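PDB 5JGF: vacuolar aminopeptidase 1 from Saccharomyces cerevisiae, which removes amino acids from the N-terminus of peptides and proteins in the vacuole as a zinc-dependent, dodecameric aminopeptidase. Local coordinates for residues D[49-54]-D[321-326]; D[91-96]-D[294-299]; D[152-157]-D[239-244]. All blocks are in the same frame, centred on the assembly; numbering follows the deposited sequence.

Contact 1: residues D[49-54]-D[321-326]; sequences NWQDSI and SSAFTK
Gln51 and Ile54 close around Ala323 where a loop meets the end of a helix. In this M18 peptidase fold, the loop between strands 42-43 and 58-65 of the mixed sheet packs on the last turn of helix 312-324. It thereby ties the edge of the sheet to that helix, away from the zinc site. The nearest CA atoms are those of Gln51 and Ala323, 4.2 Å apart.

The apolar part centres on the buried methyl of Ala323, which lies against the loop. Its CB lies 4.0 Å from Ile54 CB and 3.5 Å from Gln51 CA. Trp50 CB approaches it more loosely, and the indole itself leads off elsewhere. The indole makes a cation-pi contact with Arg319, and its NE1 bonds to Ser45 O. Ile54 also packs on Leu44 and Phe61.

The polar part is thin and comes from Gln51. CG is anti to the backbone N (chi1 -159°) and the chain bends at chi2, which carries the amide over the backbone of Ala323. There Gln51 NE2 gives a weak hydrogen bond of 3.3 Å to Ser322 O. Ser322 OG itself turns back to Glu318 O. A water extends the link past the helix end. It accepts a weak bond from Gln51 NE2 and donates to Thr325 O, in the first residue to leave the helical path.

The loop keeps its shape through its own backbone. Trp50 O accepts from Ser53 N at 2.9 Å and from Ile54 N at 3.0 Å. That same oxygen rests 3.3 Å from Ala323 CB.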
loop_
_atom_site.group_PDB
_atom_site.type_symbol
_atom_site.label_atom_id
_atom_site.label_comp_id
_atom_site.label_asym_id
_atom_site.label_seq_id
_atom_site.Cartn_x
_atom_site.Cartn_y
_atom_site.Cartn_z
ATOM N N ASN D 49 -58.462 10.968 -31.640
ATOM C CA ASN D 49 -59.045 9.654 -31.405
ATOM C C ASN D 49 -59.085 8.892 -32.728
ATOM O O ASN D 49 -59.406 9.461 -33.768
ATOM C CB ASN D 49 -60.448 9.797 -30.812
ATOM C CG ASN D 49 -61.157 8.469 -30.682
ATOM O OD1 ASN D 49 -61.675 7.940 -31.658
ATOM N ND2 ASN D 49 -61.174 7.918 -29.477
ATOM N N TRP D 50 -58.758 7.606 -32.687
ATOM C CA TRP D 50 -58.716 6.796 -33.898
ATOM C C TRP D 50 -60.018 6.093 -34.284
ATOM O O TRP D 50 -60.057 5.376 -35.286
ATOM C CB TRP D 50 -57.609 5.746 -33.777
ATOM C CG TRP D 50 -56.224 6.320 -33.633
ATOM C CD1 TRP D 50 -55.853 7.629 -33.767
ATOM C CD2 TRP D 50 -55.021 5.588 -33.370
ATOM N NE1 TRP D 50 -54.492 7.757 -33.607
ATOM C CE2 TRP D 50 -53.957 6.520 -33.362
ATOM C CE3 TRP D 50 -54.738 4.234 -33.140
ATOM C CZ2 TRP D 50 -52.628 6.138 -33.134
ATOM C CZ3 TRP D 50 -53.414 3.855 -32.915
ATOM C CH2 TRP D 50 -52.378 4.807 -32.913
ATOM N N GLN D 51 -61.075 6.299 -33.509
ATOM C CA GLN D 51 -62.351 5.644 -33.788
ATOM C C GLN D 51 -62.799 5.821 -35.237
ATOM O O GLN D 51 -63.288 4.876 -35.852
ATOM C CB GLN D 51 -63.438 6.165 -32.844
ATOM C CG GLN D 51 -64.636 5.237 -32.683
ATOM C CD GLN D 51 -64.283 3.949 -31.962
ATOM O OE1 GLN D 51 -63.717 3.962 -30.868
ATOM N NE2 GLN D 51 -64.638 2.820 -32.575
ATOM N N ASP D 52 -62.627 7.017 -35.789
ATOM C CA ASP D 52 -63.039 7.270 -37.168
ATOM C C ASP D 52 -61.932 7.123 -38.208
ATOM O O ASP D 52 -62.164 7.354 -39.399
ATOM C CB ASP D 52 -63.657 8.665 -37.301
ATOM C CG ASP D 52 -65.001 8.782 -36.604
ATOM O OD1 ASP D 52 -65.650 7.741 -36.375
ATOM O OD2 ASP D 52 -65.415 9.919 -36.298
ATOM N N SER D 53 -60.735 6.746 -37.773
ATOM C CA SER D 53 -59.619 6.580 -38.701
ATOM C C SER D 53 -59.390 5.113 -39.022
ATOM O O SER D 53 -58.874 4.773 -40.086
ATOM C CB SER D 53 -58.341 7.185 -38.117
ATOM O OG SER D 53 -58.450 8.594 -38.020
ATOM N N ILE D 54 -59.770 4.247 -38.091
ATOM C CA ILE D 54 -59.618 2.813 -38.275
ATOM C C ILE D 54 -61.009 2.188 -38.310
ATOM O O ILE D 54 -61.755 2.272 -37.339
ATOM C CB ILE D 54 -58.803 2.188 -37.121
ATOM C CG1 ILE D 54 -57.389 2.775 -37.118
ATOM C CG2 ILE D 54 -58.754 0.677 -37.273
ATOM C CD1 ILE D 54 -56.531 2.301 -35.967
ATOM N N SER D 321 -57.748 -1.846 -31.407
ATOM C CA SER D 321 -58.785 -2.823 -31.108
ATOM C C SER D 321 -60.095 -2.140 -30.719
ATOM O O SER D 321 -61.177 -2.669 -30.980
ATOM C CB SER D 321 -58.323 -3.769 -29.991
ATOM O OG SER D 321 -58.040 -3.073 -28.791
ATOM N N SER D 322 -60.001 -0.961 -30.108
ATOM C CA SER D 322 -61.194 -0.220 -29.707
ATOM C C SER D 322 -61.910 0.381 -30.912
ATOM O O SER D 322 -63.130 0.306 -31.014
ATOM C CB SER D 322 -60.836 0.897 -28.723
ATOM O OG SER D 322 -60.491 0.365 -27.456
ATOM N N ALA D 323 -61.148 0.974 -31.825
ATOM C CA ALA D 323 -61.726 1.593 -33.015
ATOM C C ALA D 323 -62.178 0.547 -34.030
ATOM O O ALA D 323 -63.150 0.741 -34.754
ATOM C CB ALA D 323 -60.707 2.528 -33.653
ATOM N N PHE D 324 -61.450 -0.561 -34.063
ATOM C CA PHE D 324 -61.691 -1.674 -34.975
ATOM C C PHE D 324 -63.105 -2.251 -34.983
ATOM O O PHE D 324 -63.706 -2.422 -36.042
ATOM C CB PHE D 324 -60.697 -2.789 -34.643
ATOM C CG PHE D 324 -60.821 -4.003 -35.511
ATOM C CD1 PHE D 324 -61.002 -5.258 -34.940
ATOM C CD2 PHE D 324 -60.699 -3.907 -36.892
ATOM C CE1 PHE D 324 -61.054 -6.398 -35.731
ATOM C CE2 PHE D 324 -60.750 -5.044 -37.692
ATOM C CZ PHE D 324 -60.927 -6.290 -37.111
ATOM N N THR D 325 -63.626 -2.557 -33.801
ATOM C CA THR D 325 -64.948 -3.158 -33.689
ATOM C C THR D 325 -65.798 -2.537 -32.590
ATOM O O THR D 325 -65.279 -1.893 -31.683
ATOM C CB THR D 325 -64.819 -4.669 -33.410
ATOM O OG1 THR D 325 -66.118 -5.236 -33.198
ATOM C CG2 THR D 325 -63.951 -4.905 -32.173
ATOM N N LYS D 326 -67.110 -2.742 -32.677
ATOM C CA LYS D 326 -68.036 -2.211 -31.685
ATOM C C LYS D 326 -68.068 -3.131 -30.469
ATOM O O LYS D 326 -68.433 -2.714 -29.370
ATOM C CB LYS D 326 -69.436 -2.085 -32.289
HETATM O O HOH W 1 -66.070 0.964 -31.234
#

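Contact 2: residues D[91-96]-D[294-299]; sequences HVDALT and LYDNEE. With ZN (zinc ion), chain K; ZN (zinc ion), chain L.
His91 and Glu298 meet beside the paired zinc ions of the active site. His91 NE2 binds one zinc at 2.1 Å. Glu299 grips the other with both carboxylate oxygens, OE2 at 2.0 Å and OE1 at 2.5 Å. One water bridges the two metals and donates to Glu298 OE1 at 2.6 Å. Asp262 also bridges the ions. Asp344 and a second water join the His91 zinc; His438 joins the other.

The next layer orients these ligands. Glu298 CB lies over a face of the imidazole in a CH-pi contact, and its carboxylate plane is turned 28° from the ring. At the ring's other nitrogen, ND1 donates to Asp93 O at 3.0 Å, with the acceptor close to the ring plane. ND1 also bonds weakly to Asp93 OD2.

Asp93 also holds segment 294-299. Its OD1 accepts from Glu299 N at 3.0 Å through the syn lone pair, and its OD2 accepts from Glu298 N at 3.1 Å. Tyr119 OH also bonds to OD1. Further out, a parallel bridge of His91 with Tyr295 joins the strand ends, where Val92 N bonds to Tyr295 O at 2.7 Å.

Asp93, through its carbonyl and carboxylate, thus ties the zinc-binding histidine to the backbone of the two glutamates. The bridging water, presumably polarised by both metals and bonded to Glu298, is probably the nucleophile, as in related two-zinc aminopeptidases.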
loop_
_atom_site.group_PDB
_atom_site.type_symbol
_atom_site.label_atom_id
_atom_site.label_comp_id
_atom_site.label_asym_id
_atom_site.label_seq_id
_atom_site.Cartn_x
_atom_site.Cartn_y
_atom_site.Cartn_z
ATOM N N HIS D 91 -34.950 -0.609 -30.938
ATOM C CA HIS D 91 -34.728 0.785 -30.586
ATOM C C HIS D 91 -33.963 1.518 -31.674
ATOM O O HIS D 91 -33.071 0.957 -32.312
ATOM C CB HIS D 91 -34.052 0.917 -29.201
ATOM C CG HIS D 91 -32.633 0.437 -29.138
ATOM N ND1 HIS D 91 -31.558 1.268 -29.368
ATOM C CD2 HIS D 91 -32.111 -0.757 -28.769
ATOM C CE1 HIS D 91 -30.435 0.609 -29.138
ATOM N NE2 HIS D 91 -30.744 -0.622 -28.773
ATOM N N VAL D 92 -34.357 2.763 -31.917
ATOM C CA VAL D 92 -33.726 3.567 -32.952
ATOM C C VAL D 92 -32.741 4.600 -32.436
ATOM O O VAL D 92 -32.104 5.288 -33.226
ATOM C CB VAL D 92 -34.780 4.268 -33.834
ATOM C CG1 VAL D 92 -35.419 3.257 -34.771
ATOM C CG2 VAL D 92 -35.841 4.925 -32.962
ATOM N N ASP D 93 -32.623 4.733 -31.118
ATOM C CA ASP D 93 -31.648 5.673 -30.586
ATOM C C ASP D 93 -30.315 4.932 -30.590
ATOM O O ASP D 93 -30.281 3.705 -30.501
ATOM C CB ASP D 93 -32.000 6.116 -29.157
ATOM C CG ASP D 93 -32.016 4.964 -28.160
ATOM O OD1 ASP D 93 -31.400 5.107 -27.075
ATOM O OD2 ASP D 93 -32.650 3.928 -28.444
ATOM N N ALA D 94 -29.224 5.674 -30.732
ATOM C CA ALA D 94 -27.894 5.078 -30.720
ATOM C C ALA D 94 -26.976 5.991 -29.924
ATOM O O ALA D 94 -27.254 7.183 -29.780
ATOM C CB ALA D 94 -27.368 4.926 -32.135
ATOM N N LEU D 95 -25.890 5.437 -29.396
ATOM C CA LEU D 95 -24.948 6.251 -28.639
ATOM C C LEU D 95 -24.539 7.435 -29.500
ATOM O O LEU D 95 -24.268 7.284 -30.695
ATOM C CB LEU D 95 -23.710 5.436 -28.255
ATOM C CG LEU D 95 -23.685 4.920 -26.813
ATOM C CD1 LEU D 95 -24.880 4.003 -26.575
ATOM C CD2 LEU D 95 -22.378 4.177 -26.554
ATOM N N THR D 96 -24.504 8.617 -28.898
ATOM C CA THR D 96 -24.131 9.805 -29.638
ATOM C C THR D 96 -23.643 10.894 -28.692
ATOM O O THR D 96 -23.407 10.645 -27.507
ATOM C CB THR D 96 -25.334 10.322 -30.482
ATOM O OG1 THR D 96 -24.895 11.354 -31.367
ATOM C CG2 THR D 96 -26.437 10.871 -29.583
ATOM N N LEU D 294 -40.686 0.873 -32.979
ATOM C CA LEU D 294 -39.329 1.379 -32.796
ATOM C C LEU D 294 -39.293 2.379 -31.647
ATOM O O LEU D 294 -40.010 3.383 -31.662
ATOM C CB LEU D 294 -38.864 2.047 -34.089
ATOM C CG LEU D 294 -39.022 1.175 -35.340
ATOM C CD1 LEU D 294 -38.587 1.961 -36.568
ATOM C CD2 LEU D 294 -38.200 -0.102 -35.192
ATOM N N TYR D 295 -38.440 2.103 -30.665
ATOM C CA TYR D 295 -38.325 2.939 -29.476
ATOM C C TYR D 295 -37.086 3.818 -29.403
ATOM O O TYR D 295 -36.039 3.508 -29.973
ATOM C CB TYR D 295 -38.350 2.053 -28.228
ATOM C CG TYR D 295 -39.610 1.235 -28.079
ATOM C CD1 TYR D 295 -40.773 1.802 -27.559
ATOM C CD2 TYR D 295 -39.643 -0.105 -28.467
ATOM C CE1 TYR D 295 -41.938 1.051 -27.424
ATOM C CE2 TYR D 295 -40.804 -0.863 -28.340
ATOM C CZ TYR D 295 -41.944 -0.280 -27.818
ATOM O OH TYR D 295 -43.091 -1.030 -27.690
ATOM N N ASP D 296 -37.228 4.917 -28.674
ATOM C CA ASP D 296 -36.142 5.856 -28.443
ATOM C C ASP D 296 -35.649 5.512 -27.037
ATOM O O ASP D 296 -36.237 4.673 -26.354
ATOM C CB ASP D 296 -36.695 7.289 -28.467
ATOM C CG ASP D 296 -35.611 8.359 -28.418
ATOM O OD1 ASP D 296 -35.977 9.554 -28.342
ATOM O OD2 ASP D 296 -34.406 8.026 -28.462
ATOM N N ASN D 297 -34.548 6.134 -26.634
ATOM C CA ASN D 297 -33.995 5.994 -25.294
ATOM C C ASN D 297 -33.701 4.632 -24.665
ATOM O O ASN D 297 -33.682 4.522 -23.442
ATOM C CB ASN D 297 -34.869 6.799 -24.324
ATOM C CG ASN D 297 -35.020 8.250 -24.747
ATOM O OD1 ASN D 297 -34.076 8.869 -25.245
ATOM N ND2 ASN D 297 -36.200 8.807 -24.534
ATOM N N GLU D 298 -33.464 3.599 -25.462
ATOM C CA GLU D 298 -33.133 2.304 -24.867
ATOM C C GLU D 298 -31.746 2.426 -24.223
ATOM O O GLU D 298 -31.473 1.836 -23.174
ATOM C CB GLU D 298 -33.108 1.207 -25.937
ATOM C CG GLU D 298 -32.804 -0.213 -25.418
ATOM C CD GLU D 298 -31.334 -0.433 -25.076
ATOM O OE1 GLU D 298 -30.474 0.239 -25.676
ATOM O OE2 GLU D 298 -31.036 -1.297 -24.221
ATOM N N GLU D 299 -30.879 3.217 -24.850
ATOM C CA GLU D 299 -29.518 3.391 -24.354
ATOM C C GLU D 299 -29.428 4.143 -23.031
ATOM O O GLU D 299 -28.362 4.184 -22.416
ATOM C CB GLU D 299 -28.661 4.077 -25.416
ATOM C CG GLU D 299 -28.561 3.278 -26.724
ATOM C CD GLU D 299 -27.760 1.985 -26.594
ATOM O OE1 GLU D 299 -27.479 1.535 -25.460
ATOM O OE2 GLU D 299 -27.414 1.406 -27.640
HETATM ZN ZN ZN K . -29.238 -2.096 -28.364
HETATM ZN ZN ZN L . -26.706 -0.388 -26.951
HETATM O O HOH W 2 -25.961 2.496 -29.655
HETATM O O HOH W 3 -28.598 -1.240 -26.620
HETATM O O HOH W 4 -27.724 -3.940 -27.975
#

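Contact 3: residues D[152-157]-D[239-244]; sequences LVDSTP and DLFDVQ
The edge of the Phe241 ring is turned toward two side-chain oxygens, those of Asp154 and Thr156. Phe241 CZ lies 3.4 Å from Asp154 OD2, and Phe241 CE1 lies 3.5 Å from Thr156 OG1. Both oxygens sit near the ring plane. The Asp154 carboxylate stands 71° to the ring.

An Asx turn brings the two oxygens together. Asp154 CG is anti to the backbone N (chi1 177°), which points the carboxylate toward the ring. OD2 accepts from Thr156 OG1 at 2.7 Å, on its syn side. It also accepts from Thr156 N at 3.0 Å, but from above the carboxylate plane. The turn starts at Asp154, and a cis peptide bond comes next, before Pro157.

Val243 adds a looser contact. Its CG1 touches Thr156 OG1 at 3.9 Å, and its CG2 faces Pro157 O. Strand 132-140 runs between strands 149-154 and 233-242 in the antiparallel sheet, so these two do not pair directly, and the contact is made mainly by side chains. Pro23 packs on both Asp154 and Phe241.

The hydrogens on the ring edge carry slight positive charge. They may therefore offer the carboxylate oxygen OD2 a mild electrostatic attraction, alongside its two true hydrogen bonds.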
loop_
_atom_site.group_PDB
_atom_site.type_symbol
_atom_site.label_atom_id
_atom_site.label_comp_id
_atom_site.label_asym_id
_atom_site.label_seq_id
_atom_site.Cartn_x
_atom_site.Cartn_y
_atom_site.Cartn_z
ATOM N N LEU D 152 -35.416 19.250 -39.979
ATOM C CA LEU D 152 -34.275 18.388 -39.707
ATOM C C LEU D 152 -33.100 18.882 -40.534
ATOM O O LEU D 152 -33.263 19.235 -41.706
ATOM C CB LEU D 152 -34.605 16.943 -40.079
ATOM C CG LEU D 152 -34.969 15.978 -38.944
ATOM C CD1 LEU D 152 -35.838 16.653 -37.889
ATOM C CD2 LEU D 152 -35.663 14.776 -39.546
ATOM N N VAL D 153 -31.922 18.923 -39.920
ATOM C CA VAL D 153 -30.717 19.366 -40.612
ATOM C C VAL D 153 -29.623 18.311 -40.486
ATOM O O VAL D 153 -29.667 17.464 -39.595
ATOM C CB VAL D 153 -30.220 20.718 -40.057
ATOM C CG1 VAL D 153 -31.247 21.806 -40.363
ATOM C CG2 VAL D 153 -29.992 20.617 -38.552
ATOM N N ASP D 154 -28.645 18.368 -41.383
ATOM C CA ASP D 154 -27.560 17.396 -41.402
ATOM C C ASP D 154 -26.397 17.990 -42.193
ATOM O O ASP D 154 -26.547 18.316 -43.370
ATOM C CB ASP D 154 -28.068 16.117 -42.070
ATOM C CG ASP D 154 -27.003 15.053 -42.205
ATOM O OD1 ASP D 154 -27.270 14.044 -42.896
ATOM O OD2 ASP D 154 -25.911 15.213 -41.625
ATOM N N SER D 155 -25.239 18.127 -41.554
ATOM C CA SER D 155 -24.073 18.712 -42.217
ATOM C C SER D 155 -23.354 17.764 -43.170
ATOM O O SER D 155 -22.567 18.205 -44.006
ATOM C CB SER D 155 -23.069 19.227 -41.176
ATOM O OG SER D 155 -22.410 18.153 -40.524
ATOM N N THR D 156 -23.614 16.465 -43.037
ATOM C CA THR D 156 -22.971 15.463 -43.886
ATOM C C THR D 156 -22.943 15.932 -45.341
ATOM O O THR D 156 -23.952 16.400 -45.863
ATOM C CB THR D 156 -23.727 14.123 -43.811
ATOM O OG1 THR D 156 -23.853 13.727 -42.438
ATOM C CG2 THR D 156 -22.981 13.039 -44.580
ATOM N N PRO D 157 -21.798 15.779 -46.028
ATOM C CA PRO D 157 -20.520 15.191 -45.609
ATOM C C PRO D 157 -19.561 16.088 -44.825
ATOM O O PRO D 157 -18.465 15.656 -44.473
ATOM C CB PRO D 157 -19.911 14.762 -46.931
ATOM C CG PRO D 157 -20.273 15.933 -47.809
ATOM C CD PRO D 157 -21.740 16.162 -47.456
ATOM N N ASP D 239 -27.197 16.444 -32.591
ATOM C CA ASP D 239 -26.204 15.425 -32.249
ATOM C C ASP D 239 -24.926 15.721 -33.015
ATOM O O ASP D 239 -24.929 16.466 -33.997
ATOM C CB ASP D 239 -26.591 14.027 -32.755
ATOM C CG ASP D 239 -27.834 13.462 -32.125
ATOM O OD1 ASP D 239 -28.174 12.326 -32.513
ATOM O OD2 ASP D 239 -28.460 14.110 -31.268
ATOM N N LEU D 240 -23.844 15.102 -32.558
ATOM C CA LEU D 240 -22.564 15.145 -33.247
ATOM C C LEU D 240 -22.405 13.657 -33.525
ATOM O O LEU D 240 -22.624 12.832 -32.635
ATOM C CB LEU D 240 -21.431 15.639 -32.350
ATOM C CG LEU D 240 -21.364 17.143 -32.102
ATOM C CD1 LEU D 240 -20.017 17.457 -31.455
ATOM C CD2 LEU D 240 -21.501 17.911 -33.424
ATOM N N PHE D 241 -22.047 13.306 -34.755
ATOM C CA PHE D 241 -21.916 11.902 -35.127
ATOM C C PHE D 241 -20.827 11.702 -36.171
ATOM O O PHE D 241 -20.424 12.647 -36.844
ATOM C CB PHE D 241 -23.253 11.423 -35.689
ATOM C CG PHE D 241 -23.839 12.366 -36.701
ATOM C CD1 PHE D 241 -23.353 12.399 -38.006
ATOM C CD2 PHE D 241 -24.831 13.269 -36.332
ATOM C CE1 PHE D 241 -23.847 13.324 -38.932
ATOM C CE2 PHE D 241 -25.333 14.199 -37.247
ATOM C CZ PHE D 241 -24.839 14.226 -38.550
ATOM N N ASP D 242 -20.367 10.460 -36.303
ATOM C CA ASP D 242 -19.326 10.115 -37.270
ATOM C C ASP D 242 -19.908 10.209 -38.681
ATOM O O ASP D 242 -20.936 9.596 -38.971
ATOM C CB ASP D 242 -18.835 8.680 -37.022
ATOM C CG ASP D 242 -17.537 8.367 -37.745
ATOM O OD1 ASP D 242 -17.238 9.020 -38.767
ATOM O OD2 ASP D 242 -16.816 7.454 -37.297
ATOM N N VAL D 243 -19.254 10.974 -39.555
ATOM C CA VAL D 243 -19.728 11.121 -40.929
ATOM C C VAL D 243 -19.076 10.143 -41.897
ATOM O O VAL D 243 -19.299 10.233 -43.103
ATOM C CB VAL D 243 -19.488 12.549 -41.479
ATOM C CG1 VAL D 243 -20.310 13.552 -40.702
ATOM C CG2 VAL D 243 -18.009 12.891 -41.418
ATOM N N GLN D 244 -18.262 9.216 -41.394
ATOM C CA GLN D 244 -17.627 8.257 -42.292
ATOM C C GLN D 244 -18.656 7.234 -42.761
ATOM O O GLN D 244 -19.218 6.483 -41.962
ATOM C CB GLN D 244 -16.459 7.538 -41.612
ATOM C CG GLN D 244 -15.757 6.537 -42.538
ATOM C CD GLN D 244 -14.578 5.841 -41.880
ATOM O OE1 GLN D 244 -14.540 5.678 -40.661
ATOM N NE2 GLN D 244 -13.618 5.403 -42.692
#

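The contacts close one within another along the chain: contact 1 spans contact 2, which spans contact 3. In space, contact 2 lies about 5 Å from the centre of the chain, its centre about 30 Å from that of contact 1 and about 17 Å from that of contact 3. Strands 86-91 and 289-295, neighbours in the mixed sheet, lead into contact 2. Helix 312-324 follows strand 289-295 and carries contact 1 at the far periphery. Contact 3 belongs to the antiparallel sheet, which residues 91-96 reach through strand 96-99. There Thr96 OG1 makes a weak hydrogen bond to Leu240 O. The zinc site therefore sits beside the passage from one sheet to the other.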